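Local atomic coordinates of putative ABC transporter, periplasmic binding protein, amino acid (Neisseria gonorrhoeae, PDB entry 2YLN), a protein that probably serves as the extracytoplasmic solute receptor of an ABC transporter, binding L-cystine for uptake into the cell. Residues Ala133-Ser138 against Gly241-Lys246. The protein carries 1 engineered substitution. Residues are numbered along the deposited sequence; the frame is centred on the assembly and turned at random.
Sequences ATFDKS and GLIVNK
D136 and V244 form the hydrogen-bonded pair of a short antiparallel ladder: D136 N donates to V244 O and V244 N to D136 O, both 3.0 Å. S138 N extends the ladder to L242 O through a nearly straight bond, and the hydroxyl returns the link, S138 OG accepting from L242 N at 2.9 Å. That bond is more bent, at 140°; chi1 of 72° sets OG between the backbone N and carbonyl carbon, within reach of the opposite strand. At the other end K246 N donates to T134 O, tying the last turn of helix 129-134 to the strand.

The K246 chain bends at chi4 and, in the conformer given, NZ meets D136 OD1 at 2.9 Å on the syn side, 28° out of the carboxylate plane. One water joins this NZ to F135 O, another joins D136 OD2 to N245 O. Facing the other way, F135 CB rests on I243 CG2 at 3.6 Å, and I243 CD1 lies against K137 CG at the same distance. T134 CG2 sits over the centre of the F135 ring.

Further out, helix 108-114 packs on F135 and I243 through M109 and L112, while on the V244 face V252 and F255 of helix 249-264 press on V244. The ladder thus adds strand 135-137 to strand 238-245 in one lobe of this family 3 binding protein. D249, close to D136 OD2, would tend to raise the pKa of D136; the K246 ammonium, when placed on OD1, probably offsets this.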
loop_
_atom_site.group_PDB
_atom_site.type_symbol
_atom_site.label_atom_id
_atom_site.label_comp_id
_atom_site.label_asym_id
_atom_site.label_seq_id
_atom_site.Cartn_x
_atom_site.Cartn_y
_atom_site.Cartn_z
ATOM N N ALA A 133 -6.461 12.880 10.727
ATOM C CA ALA A 133 -6.586 14.311 10.913
ATOM C C ALA A 133 -6.080 15.097 9.716
ATOM O O ALA A 133 -6.369 16.316 9.613
ATOM C CB ALA A 133 -5.760 14.718 12.156
ATOM N N THR A 134 -5.261 14.485 8.855
ATOM C CA THR A 134 -4.532 15.198 7.850
ATOM C C THR A 134 -5.011 14.944 6.429
ATOM O O THR A 134 -4.956 15.851 5.586
ATOM C CB THR A 134 -3.020 14.814 7.931
ATOM O OG1 THR A 134 -2.555 15.091 9.257
ATOM C CG2 THR A 134 -2.169 15.602 6.958
ATOM N N PHE A 135 -5.477 13.725 6.155
ATOM C CA PHE A 135 -5.759 13.280 4.810
ATOM C C PHE A 135 -7.192 12.803 4.655
ATOM O O PHE A 135 -7.835 12.439 5.641
ATOM C CB PHE A 135 -4.848 12.153 4.378
ATOM C CG PHE A 135 -3.369 12.469 4.527
ATOM C CD1 PHE A 135 -2.773 13.469 3.764
ATOM C CD2 PHE A 135 -2.580 11.768 5.402
ATOM C CE1 PHE A 135 -1.395 13.766 3.872
ATOM C CE2 PHE A 135 -1.248 12.059 5.563
ATOM C CZ PHE A 135 -0.670 13.032 4.792
ATOM N N ASP A 136 -7.686 12.813 3.420
ATOM C CA ASP A 136 -8.900 12.128 3.061
ATOM C C ASP A 136 -8.550 10.967 2.128
ATOM O O ASP A 136 -7.524 10.943 1.443
ATOM C CB ASP A 136 -9.845 13.073 2.291
ATOM C CG ASP A 136 -10.472 14.121 3.160
ATOM O OD1 ASP A 136 -10.718 13.834 4.349
ATOM O OD2 ASP A 136 -10.723 15.216 2.673
ATOM N N LYS A 137 -9.394 9.937 2.152
ATOM C CA LYS A 137 -9.257 8.725 1.357
ATOM C C LYS A 137 -10.509 8.545 0.508
ATOM O O LYS A 137 -11.628 8.716 0.961
ATOM C CB LYS A 137 -9.104 7.524 2.300
ATOM C CG LYS A 137 -8.881 6.209 1.648
ATOM C CD LYS A 137 -8.909 5.044 2.661
ATOM C CE LYS A 137 -10.314 4.683 3.118
ATOM N NZ LYS A 137 -10.336 3.534 4.075
ATOM N N SER A 138 -10.299 8.215 -0.765
ATOM C CA SER A 138 -11.417 7.835 -1.632
ATOM C C SER A 138 -12.123 6.589 -1.118
ATOM O O SER A 138 -11.629 5.855 -0.268
ATOM C CB SER A 138 -10.863 7.532 -3.021
ATOM O OG SER A 138 -10.137 6.326 -3.102
ATOM N N GLY A 241 -7.351 3.288 -0.393
ATOM C CA GLY A 241 -7.870 4.135 -1.412
ATOM C C GLY A 241 -6.878 5.201 -1.812
ATOM O O GLY A 241 -5.780 5.274 -1.289
ATOM N N LEU A 242 -7.273 6.018 -2.792
ATOM C CA LEU A 242 -6.435 7.138 -3.174
ATOM C C LEU A 242 -6.437 8.159 -2.049
ATOM O O LEU A 242 -7.507 8.514 -1.494
ATOM C CB LEU A 242 -6.949 7.790 -4.452
ATOM C CG LEU A 242 -6.857 6.864 -5.701
ATOM C CD1 LEU A 242 -7.552 7.538 -6.873
ATOM C CD2 LEU A 242 -5.438 6.488 -6.011
ATOM N N ILE A 243 -5.261 8.634 -1.617
ATOM C CA ILE A 243 -5.115 9.529 -0.485
ATOM C C ILE A 243 -4.749 10.930 -0.991
ATOM O O ILE A 243 -3.858 11.078 -1.817
ATOM C CB ILE A 243 -4.018 9.056 0.486
ATOM C CG1 ILE A 243 -4.093 7.551 0.795
ATOM C CG2 ILE A 243 -4.041 9.888 1.747
ATOM C CD1 ILE A 243 -5.386 7.132 1.483
ATOM N N VAL A 244 -5.473 11.917 -0.481
ATOM C CA VAL A 244 -5.146 13.318 -0.770
ATOM C C VAL A 244 -5.092 14.112 0.496
ATOM O O VAL A 244 -5.527 13.698 1.585
ATOM C CB VAL A 244 -6.170 13.967 -1.731
ATOM C CG1 VAL A 244 -6.202 13.308 -3.103
ATOM C CG2 VAL A 244 -7.580 13.935 -1.136
ATOM N N ASN A 245 -4.516 15.307 0.388
ATOM C CA ASN A 245 -4.637 16.273 1.453
ATOM C C ASN A 245 -6.082 16.629 1.691
ATOM O O ASN A 245 -6.859 16.746 0.714
ATOM C CB ASN A 245 -3.839 17.550 1.140
ATOM C CG ASN A 245 -2.388 17.345 1.277
ATOM O OD1 ASN A 245 -1.928 17.266 2.393
ATOM N ND2 ASN A 245 -1.654 17.175 0.185
ATOM N N LYS A 246 -6.463 16.914 2.936
ATOM C CA LYS A 246 -7.758 17.597 3.218
ATOM C C LYS A 246 -7.781 18.927 2.468
ATOM O O LYS A 246 -6.744 19.503 2.089
ATOM C CB LYS A 246 -7.956 17.734 4.731
ATOM C CG LYS A 246 -8.211 16.367 5.378
ATOM C CD LYS A 246 -8.463 16.401 6.880
ATOM C CE LYS A 246 -8.866 15.017 7.388
ATOM N NZ LYS A 246 -10.327 14.713 7.058
HETATM O O HOH W 1 -9.882 11.977 7.437
HETATM O O HOH W 2 -9.731 16.432 0.476
#